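Local coordinates for protein thiol-activated cytolysin (Desulfobulbus propionicus, PDB 6NAL) that probably perforates target membranes as a secreted pore-forming toxin of the cholesterol-dependent cytolysin family, assembling from soluble monomers into an oligomeric beta-barrel pore, at residues G1-I7 with F212-W218; A12-P18 with F340-V345; K95-I100 with S111-P116; Y72-V78 with Q89-K95. All coordinates share one frame. Residues are numbered along the deposited sequence.

Interaction 1: residues G1-I7 with F212-W218; sequences GNNRALI and FAESTTW
Helix 2-12 lays its first turns along a loop; CA-CA pairs Gly1-Glu214 (6.1 Å), Asn3-Thr217 (5.4 Å) and Ile7-Trp218 (5.2 Å) set the register. The loop has a type I beta turn, Ala213 to Thr216, and Thr217 is the N-cap of helix 218-224. Asn3, chi1 m, points its ND2 at Glu214 O (3.3 Å, 173° at the hydrogen). Arg4 stretches out (m, t, t), so that both NE (3.0 Å) and NH2 (2.8 Å) donate to Phe212 O; NH2 also forms a salt bridge with Asp96. Glu214 (m, t) lays CG over one guanidinium face, and its OE2 forms a salt bridge with Gly1 N at 3.3 Å, the hydrogen bond being weak. Ile7 (m, t) wedges CG2 3.9 Å from Phe212 CE2 and CG1 4.2 Å from Trp218 CB (chi1 t), which Leu6 CD2 (t, p) meets at 4.0 Å. One water, 2.8 Å from each, links Trp218 N to Asn3 O. An N-terminal helix thus docks on a loop-to-helix junction, consistent with cytolysin domain 1.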
# COMPACT_ATOMS: atom_id res chain seq x y z
N GLY A 1 7.63 49.85 47.51
CA GLY A 1 6.56 48.87 47.38
C GLY A 1 5.45 49.32 46.43
O GLY A 1 4.54 48.55 46.07
N ASN A 2 5.58 50.59 46.03
CA ASN A 2 4.63 51.26 45.14
C ASN A 2 4.86 50.92 43.67
O ASN A 2 3.93 50.98 42.85
CB ASN A 2 4.78 52.78 45.33
CG ASN A 2 6.27 53.21 45.46
OD1 ASN A 2 7.19 52.36 45.48
ND2 ASN A 2 6.51 54.53 45.56
N ASN A 3 6.11 50.60 43.30
CA ASN A 3 6.41 50.25 41.92
C ASN A 3 5.89 48.85 41.58
O ASN A 3 5.39 48.63 40.49
CB ASN A 3 7.91 50.34 41.65
CG ASN A 3 8.42 51.76 41.70
OD1 ASN A 3 7.74 52.74 41.29
ND2 ASN A 3 9.63 51.89 42.20
N ARG A 4 6.01 47.90 42.52
CA ARG A 4 5.50 46.55 42.29
C ARG A 4 4.01 46.55 42.09
O ARG A 4 3.49 45.79 41.26
CB ARG A 4 5.85 45.66 43.47
CG ARG A 4 7.25 45.13 43.39
CD ARG A 4 7.47 44.00 44.36
NE ARG A 4 8.90 43.77 44.50
CZ ARG A 4 9.50 43.40 45.62
NH1 ARG A 4 8.80 43.23 46.73
NH2 ARG A 4 10.81 43.19 45.64
N ALA A 5 3.29 47.38 42.84
CA ALA A 5 1.85 47.42 42.73
C ALA A 5 1.40 47.91 41.36
O ALA A 5 0.35 47.49 40.87
CB ALA A 5 1.27 48.30 43.84
N LEU A 6 2.20 48.76 40.71
CA LEU A 6 1.90 49.17 39.33
C LEU A 6 2.21 48.04 38.35
O LEU A 6 1.47 47.83 37.38
CB LEU A 6 2.71 50.42 38.97
CG LEU A 6 2.67 50.88 37.50
CD1 LEU A 6 1.24 51.28 37.15
CD2 LEU A 6 3.65 52.05 37.19
N ILE A 7 3.28 47.29 38.60
CA ILE A 7 3.62 46.17 37.73
C ILE A 7 2.56 45.09 37.82
O ILE A 7 2.14 44.56 36.80
CB ILE A 7 5.03 45.64 38.07
CG1 ILE A 7 6.05 46.68 37.59
CG2 ILE A 7 5.29 44.31 37.40
CD1 ILE A 7 7.45 46.46 38.12
N PHE A 212 10.52 41.04 40.81
CA PHE A 212 11.35 42.20 40.52
C PHE A 212 11.86 42.87 41.80
O PHE A 212 11.23 42.84 42.86
CB PHE A 212 10.55 43.17 39.66
CG PHE A 212 10.07 42.57 38.37
CD1 PHE A 212 10.97 42.26 37.37
CD2 PHE A 212 8.73 42.30 38.17
CE1 PHE A 212 10.53 41.70 36.16
CE2 PHE A 212 8.26 41.74 36.98
CZ PHE A 212 9.16 41.46 35.96
N ALA A 213 13.06 43.42 41.71
CA ALA A 213 13.54 44.32 42.76
C ALA A 213 12.61 45.52 42.91
O ALA A 213 11.94 45.96 41.96
CB ALA A 213 14.96 44.80 42.44
N GLU A 214 12.58 46.06 44.13
CA GLU A 214 11.69 47.18 44.44
C GLU A 214 11.95 48.39 43.57
O GLU A 214 11.03 49.17 43.31
CB GLU A 214 11.82 47.56 45.91
CG GLU A 214 10.92 46.76 46.84
CD GLU A 214 10.99 47.23 48.28
OE1 GLU A 214 11.95 46.82 48.98
OE2 GLU A 214 10.10 48.01 48.71
N SER A 215 13.19 48.55 43.08
CA SER A 215 13.54 49.67 42.21
C SER A 215 12.97 49.56 40.80
O SER A 215 12.91 50.59 40.11
CB SER A 215 15.05 49.81 42.09
OG SER A 215 15.68 48.55 41.95
N THR A 216 12.60 48.37 40.35
CA THR A 216 12.17 48.16 38.96
C THR A 216 10.76 48.69 38.77
O THR A 216 9.91 48.58 39.64
CB THR A 216 12.21 46.66 38.59
OG1 THR A 216 13.56 46.17 38.60
CG2 THR A 216 11.64 46.41 37.19
N THR A 217 10.51 49.27 37.61
CA THR A 217 9.20 49.86 37.34
C THR A 217 8.63 49.23 36.08
O THR A 217 9.34 48.59 35.30
CB THR A 217 9.30 51.38 37.15
OG1 THR A 217 10.26 51.66 36.13
CG2 THR A 217 9.71 52.09 38.42
N TRP A 218 7.33 49.46 35.88
CA TRP A 218 6.69 49.01 34.66
C TRP A 218 7.44 49.56 33.46
O TRP A 218 7.65 48.86 32.46
CB TRP A 218 5.21 49.44 34.60
CG TRP A 218 4.59 48.96 33.31
CD1 TRP A 218 4.22 49.72 32.24
CD2 TRP A 218 4.33 47.61 32.94
NE1 TRP A 218 3.72 48.93 31.24
CE2 TRP A 218 3.79 47.62 31.64
CE3 TRP A 218 4.50 46.38 33.59
CZ2 TRP A 218 3.42 46.46 30.97
CZ3 TRP A 218 4.11 45.22 32.91
CH2 TRP A 218 3.59 45.28 31.61
O HOH W 1 6.35 50.28 38.39

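Interaction 2: residues A12-P18 with F340-V345; sequences ASLQYNP and FLKDGV
Ala12 is the last residue of helix 2-12 (phi/psi -56/-32); its CA lies 6.3 Å from that of Lys342, and Ala12 O is 3.6 Å from Lys342 CE. The chain then leaves the helix, and Leu14 O accepts a 3.2 Å hydrogen bond from Lys342 NZ, reached because all four chi angles of Lys342 are t. From Leu14 through Tyr16 the backbone is extended. Tyr16 (chi1 63°, p) swings its ring against the other segment: Tyr16 OH lies 3.5 Å from Phe340 CB, and a water 3.0 Å from Tyr16 OH accepts from Lys342 N, also at 3.0 Å. The ring of Tyr16 meets that of Phe340 obliquely, centroids 5.3 Å apart and planes at 40°, with Tyr16 CE1 over one face of Phe340. What Tyr16 packs on is the tight connection between strand 332-340 of the large antiparallel sheet and strand 349-372 of the mixed sheet of the cytolysin fold. This connection is closed by Phe340 N to Val345 O (2.7 Å) and Gly344 N to Phe340 O (2.9 Å); Gly344 has a positive phi, 91°. Beyond Asn17, Pro18 completes the cover: Pro18 CB is 3.9 Å from Phe340 CE2 and 4.2 Å from Val345 CG1, with the CA atoms of Pro18 and Val345 7.6 Å apart.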
# COMPACT_ATOMS: atom_id res chain seq x y z
N ALA A 12 -1.63 42.05 35.24
CA ALA A 12 -2.97 41.46 35.27
C ALA A 12 -3.87 42.02 34.18
O ALA A 12 -4.73 41.30 33.64
CB ALA A 12 -3.61 41.69 36.64
N SER A 13 -3.69 43.27 33.81
CA SER A 13 -4.51 43.85 32.76
C SER A 13 -3.94 43.60 31.37
O SER A 13 -4.49 44.10 30.39
CB SER A 13 -4.68 45.36 33.01
OG SER A 13 -3.76 46.11 32.24
N LEU A 14 -2.85 42.86 31.26
CA LEU A 14 -2.24 42.60 29.96
C LEU A 14 -2.95 41.41 29.31
O LEU A 14 -2.76 40.25 29.70
CB LEU A 14 -0.75 42.34 30.13
CG LEU A 14 0.14 42.43 28.90
CD1 LEU A 14 0.55 43.82 28.51
CD2 LEU A 14 1.38 41.56 29.21
N GLN A 15 -3.80 41.72 28.32
CA GLN A 15 -4.71 40.75 27.72
C GLN A 15 -4.04 40.15 26.48
O GLN A 15 -3.63 40.88 25.57
CB GLN A 15 -6.05 41.40 27.36
CG GLN A 15 -6.52 42.44 28.36
CD GLN A 15 -7.23 43.62 27.71
OE1 GLN A 15 -8.14 43.44 26.90
NE2 GLN A 15 -6.82 44.84 28.06
N TYR A 16 -3.87 38.84 26.50
CA TYR A 16 -3.27 38.10 25.40
C TYR A 16 -3.74 36.67 25.55
O TYR A 16 -4.07 36.22 26.66
CB TYR A 16 -1.73 38.18 25.37
CG TYR A 16 -1.12 37.55 26.57
CD1 TYR A 16 -1.00 36.16 26.68
CD2 TYR A 16 -0.69 38.34 27.64
CE1 TYR A 16 -0.48 35.60 27.81
CE2 TYR A 16 -0.16 37.79 28.77
CZ TYR A 16 -0.05 36.43 28.86
OH TYR A 16 0.50 35.91 30.01
N ASN A 17 -3.73 35.95 24.44
CA ASN A 17 -4.21 34.58 24.41
C ASN A 17 -3.01 33.64 24.54
O ASN A 17 -2.17 33.61 23.63
CB ASN A 17 -4.96 34.32 23.11
CG ASN A 17 -5.18 32.82 22.82
OD1 ASN A 17 -5.12 32.40 21.68
ND2 ASN A 17 -5.46 32.04 23.85
N PRO A 18 -2.87 32.90 25.65
CA PRO A 18 -1.64 32.11 25.83
C PRO A 18 -1.33 31.21 24.64
O PRO A 18 -0.15 30.98 24.36
CB PRO A 18 -1.92 31.29 27.10
CG PRO A 18 -2.93 32.10 27.87
CD PRO A 18 -3.79 32.75 26.79
N PHE A 340 4.13 31.50 31.60
CA PHE A 340 3.85 32.93 31.52
C PHE A 340 3.92 33.55 32.92
O PHE A 340 3.43 32.97 33.90
CB PHE A 340 2.48 33.20 30.88
CG PHE A 340 2.47 32.94 29.39
CD1 PHE A 340 3.01 33.88 28.51
CD2 PHE A 340 1.93 31.77 28.89
CE1 PHE A 340 3.01 33.64 27.12
CE2 PHE A 340 1.93 31.51 27.52
CZ PHE A 340 2.47 32.43 26.62
N LEU A 341 4.54 34.73 33.03
CA LEU A 341 4.77 35.27 34.36
C LEU A 341 3.48 35.78 34.99
O LEU A 341 3.26 35.60 36.19
CB LEU A 341 5.82 36.37 34.31
CG LEU A 341 6.09 37.11 35.62
CD1 LEU A 341 6.54 36.17 36.75
CD2 LEU A 341 7.12 38.22 35.38
N LYS A 342 2.60 36.35 34.17
CA LYS A 342 1.35 36.94 34.65
C LYS A 342 0.54 36.00 35.56
O LYS A 342 0.09 36.39 36.65
CB LYS A 342 0.49 37.31 33.46
CG LYS A 342 -1.01 37.72 33.79
CD LYS A 342 -1.87 37.77 32.52
CE LYS A 342 -3.35 38.07 32.90
NZ LYS A 342 -4.27 38.26 31.69
N ASP A 343 0.41 34.73 35.19
CA ASP A 343 -0.51 33.80 35.88
C ASP A 343 0.07 32.41 36.10
O ASP A 343 -0.50 31.65 36.88
CB ASP A 343 -1.84 33.67 35.10
CG ASP A 343 -1.65 33.56 33.55
OD1 ASP A 343 -0.56 33.19 33.04
OD2 ASP A 343 -2.66 33.85 32.83
N GLY A 344 1.17 32.06 35.43
CA GLY A 344 1.77 30.75 35.62
C GLY A 344 1.27 29.67 34.67
O GLY A 344 1.52 28.49 34.92
N VAL A 345 0.60 30.05 33.60
CA VAL A 345 0.18 29.12 32.56
C VAL A 345 1.36 28.75 31.67
O VAL A 345 2.17 29.60 31.28
CB VAL A 345 -0.96 29.75 31.74
CG1 VAL A 345 -1.26 28.91 30.46
CG2 VAL A 345 -2.21 29.87 32.60
O HOH W 2 3.07 36.90 31.28

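Interaction 3: residues K95-I100 with S111-P116; sequences KDRVNI and SFKVVP
The Phe112 ring is overlain by Ile100: Ile100 CB sits 3.8 Å from the ring centroid, 21° off the normal, a CH-pi contact over the face, and Ile100 CG2 comes to 3.3 Å from Phe112 CZ. Phe112 (chi1 p) and Ile100 (m, m) face each other across a beta hairpin of strands 98-103 and 110-114, part of the large antiparallel sheet. The axes of strands 98-100 and 111-114 approach to 4.6 Å, their N-to-C directions 150° apart, so nearly antiparallel. Two hydrogen-bonded pairs flank a non-hydrogen-bonded one. In the first, Val98 N to Val114 O is 2.9 Å and Val114 N to Val98 O 3.2 Å; in the second, Ile100 N to Phe112 O is 2.8 Å and Phe112 N to Ile100 O 2.9 Å. Between them, Asn99 and Lys113 have CA atoms 4.4 Å apart and a weak bond from Lys113 NZ to Asn99 OD1 (2.8 Å). Their side chains take the sheet face not used by Val98, Ile100, Phe112 and Val114; on the latter face Val98 and Ile100 touch Ala202 of strand 187-202, and Phe112 touches Ile128 of helix 118-133. Past the paired strands, Pro116 CG packs 3.5 Å from Val98 CG2. Lys95, chi1 m, closes the far end by donating from NZ to Pro116 O at 3.0 Å.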
# COMPACT_ATOMS: atom_id res chain seq x y z
N LYS A 95 16.23 41.86 39.81
CA LYS A 95 15.26 40.96 40.39
C LYS A 95 15.48 40.76 41.88
O LYS A 95 16.54 41.04 42.42
CB LYS A 95 15.29 39.62 39.66
CG LYS A 95 14.86 39.68 38.20
CD LYS A 95 15.04 38.36 37.51
CE LYS A 95 16.34 38.30 36.74
NZ LYS A 95 16.33 37.01 35.98
N ASP A 96 14.42 40.30 42.55
CA ASP A 96 14.47 39.87 43.93
C ASP A 96 14.61 38.34 44.01
O ASP A 96 14.71 37.67 42.98
CB ASP A 96 13.23 40.34 44.69
CG ASP A 96 13.50 40.61 46.19
OD1 ASP A 96 14.62 40.35 46.70
OD2 ASP A 96 12.56 41.07 46.88
N ARG A 97 14.58 37.80 45.24
CA ARG A 97 14.97 36.42 45.50
C ARG A 97 13.89 35.43 45.09
O ARG A 97 12.69 35.72 45.16
CB ARG A 97 15.31 36.23 46.99
CG ARG A 97 16.44 37.13 47.56
CD ARG A 97 17.14 36.56 48.83
NE ARG A 97 16.27 35.87 49.79
CZ ARG A 97 15.21 36.42 50.41
NH1 ARG A 97 14.88 37.69 50.19
NH2 ARG A 97 14.49 35.69 51.27
N VAL A 98 14.33 34.24 44.69
CA VAL A 98 13.45 33.18 44.21
C VAL A 98 13.94 31.85 44.75
O VAL A 98 15.15 31.62 44.88
CB VAL A 98 13.43 33.12 42.66
CG1 VAL A 98 12.86 31.78 42.18
CG2 VAL A 98 12.63 34.24 42.09
N ASN A 99 13.00 30.95 45.04
CA ASN A 99 13.37 29.62 45.49
C ASN A 99 13.73 28.73 44.30
O ASN A 99 12.92 28.53 43.39
CB ASN A 99 12.25 28.98 46.30
CG ASN A 99 12.41 29.21 47.79
OD1 ASN A 99 11.96 30.23 48.31
ND2 ASN A 99 13.08 28.28 48.47
N ILE A 100 14.96 28.23 44.33
CA ILE A 100 15.52 27.36 43.31
C ILE A 100 15.66 25.98 43.94
O ILE A 100 16.16 25.87 45.06
CB ILE A 100 16.89 27.88 42.84
CG1 ILE A 100 16.76 29.29 42.26
CG2 ILE A 100 17.53 26.92 41.86
CD1 ILE A 100 16.06 29.33 40.94
N SER A 111 16.72 22.99 48.28
CA SER A 111 16.48 24.28 47.65
C SER A 111 17.30 25.41 48.30
O SER A 111 17.93 25.28 49.35
CB SER A 111 14.97 24.62 47.61
OG SER A 111 14.37 24.81 48.88
N PHE A 112 17.35 26.52 47.59
CA PHE A 112 18.14 27.66 47.98
C PHE A 112 17.47 28.86 47.35
O PHE A 112 16.78 28.75 46.33
CB PHE A 112 19.61 27.48 47.59
CG PHE A 112 19.86 27.55 46.16
CD1 PHE A 112 19.98 26.39 45.42
CD2 PHE A 112 20.00 28.76 45.53
CE1 PHE A 112 20.22 26.44 44.07
CE2 PHE A 112 20.24 28.83 44.16
CZ PHE A 112 20.35 27.68 43.43
N LYS A 113 17.56 29.98 48.05
CA LYS A 113 16.88 31.21 47.68
C LYS A 113 17.97 32.19 47.28
O LYS A 113 18.90 32.41 48.05
CB LYS A 113 16.04 31.74 48.84
CG LYS A 113 14.77 32.47 48.44
CD LYS A 113 14.13 33.10 49.68
CE LYS A 113 12.68 32.67 49.87
NZ LYS A 113 11.80 33.03 48.70
N VAL A 114 17.88 32.75 46.09
CA VAL A 114 18.83 33.77 45.64
C VAL A 114 18.16 34.62 44.58
O VAL A 114 17.11 34.26 44.01
CB VAL A 114 20.14 33.16 45.10
CG1 VAL A 114 19.87 32.28 43.91
CG2 VAL A 114 21.11 34.28 44.73
N VAL A 115 18.76 35.76 44.29
CA VAL A 115 18.28 36.57 43.17
C VAL A 115 18.62 35.85 41.86
O VAL A 115 19.79 35.54 41.61
CB VAL A 115 18.88 37.99 43.19
CG1 VAL A 115 18.56 38.66 44.53
CG2 VAL A 115 20.36 37.95 42.94
N PRO A 116 17.62 35.55 41.01
CA PRO A 116 17.90 34.71 39.84
C PRO A 116 18.81 35.39 38.84
O PRO A 116 18.38 36.15 37.97
CB PRO A 116 16.52 34.48 39.22
CG PRO A 116 15.53 34.86 40.27
CD PRO A 116 16.21 35.96 41.06

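Interaction 4: residues Y72-V78 with Q89-K95; sequences YPGALLV and QELAVDK
Val78, Leu76 and Lys95 lose the most surface here. Val78 N donates to Gln89 O (3.0 Å, 162° at the hydrogen), while Val78 CG2 is pressed to 2.9 Å from Gln89 OE1 and Val78 CG1 lies 4.1 Å from Leu91 CB. Two residues back, Leu76 O accepts from Leu91 N (3.3 Å, 165°), and Leu76 CB meets Leu91 CB at 4.0 Å. These two bonds bracket the antiparallel, non-hydrogen-bonded pair Leu77-Glu90, CA atoms 4.7 Å apart. Leu76 (m, t) also places CD1 3.9 Å from Lys95 CD. Lys95, chi1 m, folds its chain back over the start of the strand, where one water accepts from Leu76 N (3.0 Å) and Lys95 NZ (2.5 Å); NZ also donates to Pro116 O. Upstream, a type II beta turn from Tyr72 to Ala75, closed by Ala75 N to Tyr72 O (2.9 Å), has Gly74 at phi 84°. A second water is 3.0 Å from Tyr72 OH and donates to Glu90 OE2 (2.7 Å). Strand 76-78 also pairs with strand 232-250 through Leu77 and Leu233, so this short antiparallel pairing adds the short, weakly bonded strand 89-90 to the large antiparallel sheet of the cytolysin fold.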
# COMPACT_ATOMS: atom_id res chain seq x y z
N TYR A 72 18.41 29.84 32.21
CA TYR A 72 18.62 29.15 33.47
C TYR A 72 17.36 29.22 34.32
O TYR A 72 16.47 30.08 34.10
CB TYR A 72 19.81 29.76 34.23
CG TYR A 72 19.65 31.27 34.45
CD1 TYR A 72 20.04 32.18 33.47
CD2 TYR A 72 19.04 31.78 35.59
CE1 TYR A 72 19.87 33.57 33.64
CE2 TYR A 72 18.83 33.14 35.75
CZ TYR A 72 19.26 34.02 34.77
OH TYR A 72 19.10 35.36 34.89
N PRO A 73 17.25 28.35 35.30
CA PRO A 73 16.04 28.33 36.12
C PRO A 73 15.86 29.67 36.80
O PRO A 73 16.77 30.19 37.44
CB PRO A 73 16.29 27.20 37.13
CG PRO A 73 17.33 26.36 36.52
CD PRO A 73 18.14 27.21 35.56
N GLY A 74 14.65 30.22 36.69
CA GLY A 74 14.36 31.52 37.24
C GLY A 74 14.74 32.69 36.36
O GLY A 74 14.57 33.85 36.78
N ALA A 75 15.26 32.44 35.16
CA ALA A 75 15.45 33.57 34.23
C ALA A 75 14.10 34.14 33.83
O ALA A 75 13.05 33.50 34.02
CB ALA A 75 16.22 33.14 32.98
N LEU A 76 14.12 35.36 33.29
CA LEU A 76 12.95 35.97 32.67
C LEU A 76 13.23 36.24 31.20
O LEU A 76 14.37 36.53 30.82
CB LEU A 76 12.57 37.24 33.35
CG LEU A 76 12.04 37.08 34.77
CD1 LEU A 76 11.81 38.54 35.26
CD2 LEU A 76 10.79 36.28 34.87
N LEU A 77 12.20 36.12 30.38
CA LEU A 77 12.36 36.27 28.95
C LEU A 77 11.18 37.07 28.44
O LEU A 77 10.14 37.10 29.10
CB LEU A 77 12.37 34.92 28.23
CG LEU A 77 13.47 33.95 28.60
CD1 LEU A 77 13.10 32.56 28.06
CD2 LEU A 77 14.82 34.48 28.03
N VAL A 78 11.32 37.66 27.24
CA VAL A 78 10.15 38.18 26.52
C VAL A 78 9.69 37.15 25.49
O VAL A 78 10.47 36.68 24.64
CB VAL A 78 10.39 39.57 25.88
CG1 VAL A 78 11.13 40.53 26.85
CG2 VAL A 78 11.13 39.50 24.56
N GLN A 89 14.99 35.86 24.04
CA GLN A 89 15.27 37.27 24.25
C GLN A 89 15.24 37.50 25.76
O GLN A 89 14.17 37.43 26.40
CB GLN A 89 14.26 38.15 23.51
CG GLN A 89 14.57 39.65 23.65
CD GLN A 89 13.51 40.58 23.05
OE1 GLN A 89 12.72 40.18 22.19
NE2 GLN A 89 13.48 41.84 23.54
N GLU A 90 16.42 37.76 26.32
CA GLU A 90 16.53 38.12 27.73
C GLU A 90 15.70 39.36 28.07
O GLU A 90 15.60 40.31 27.29
CB GLU A 90 17.99 38.34 28.04
CG GLU A 90 18.36 38.48 29.53
CD GLU A 90 19.88 38.72 29.71
OE1 GLU A 90 20.49 39.24 28.73
OE2 GLU A 90 20.44 38.38 30.79
N LEU A 91 15.06 39.29 29.23
CA LEU A 91 14.39 40.42 29.88
C LEU A 91 15.32 40.89 30.99
O LEU A 91 15.27 40.39 32.11
CB LEU A 91 13.04 39.98 30.43
CG LEU A 91 12.37 41.05 31.28
CD1 LEU A 91 12.31 42.31 30.44
CD2 LEU A 91 11.01 40.66 31.70
N ALA A 92 16.19 41.84 30.66
CA ALA A 92 17.27 42.23 31.57
C ALA A 92 16.80 43.34 32.50
O ALA A 92 16.82 44.54 32.17
CB ALA A 92 18.50 42.66 30.77
N VAL A 93 16.35 42.94 33.69
CA VAL A 93 16.02 43.87 34.76
C VAL A 93 16.51 43.30 36.09
O VAL A 93 16.91 42.14 36.19
CB VAL A 93 14.51 44.20 34.83
CG1 VAL A 93 14.10 45.05 33.64
CG2 VAL A 93 13.67 42.94 34.86
N ASP A 94 16.47 44.13 37.12
CA ASP A 94 16.94 43.70 38.43
C ASP A 94 15.84 42.91 39.11
O ASP A 94 14.66 43.27 39.03
CB ASP A 94 17.33 44.92 39.26
CG ASP A 94 18.49 45.68 38.65
OD1 ASP A 94 19.45 45.00 38.22
OD2 ASP A 94 18.45 46.94 38.59
N LYS A 95 16.23 41.86 39.81
CA LYS A 95 15.26 40.96 40.39
C LYS A 95 15.48 40.76 41.88
O LYS A 95 16.54 41.04 42.42
CB LYS A 95 15.29 39.62 39.66
CG LYS A 95 14.86 39.68 38.20
CD LYS A 95 15.04 38.36 37.51
CE LYS A 95 16.34 38.30 36.74
NZ LYS A 95 16.33 37.01 35.98
O HOH W 3 18.97 36.51 32.17
O HOH W 4 16.19 37.53 33.52
O HOH W 5 12.00 35.30 23.07

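All four contacts gather at one end of the elongated chain, with centres 13 to 22 Å apart. Interactions 4 and 3 follow one another along the chain, share Lys95 and build on the same antiparallel sheet; both fall between the segments of interactions 1 and 2, whose segments alternate in sequence. Interaction 1 reaches interaction 3 through the Arg4-Asp96 salt bridge (NH2 to OD2, 3.0 Å) and interaction 4 through Phe212 CE1 on Leu76 CD1 (3.5 Å). Leu341 CD2 then joins interaction 2 to Phe212 CZ (3.9 Å) and Leu76 CD2 (4.2 Å). Sequence-distant parts, including the N-terminal helix, are thus tied together at this end of the sheet.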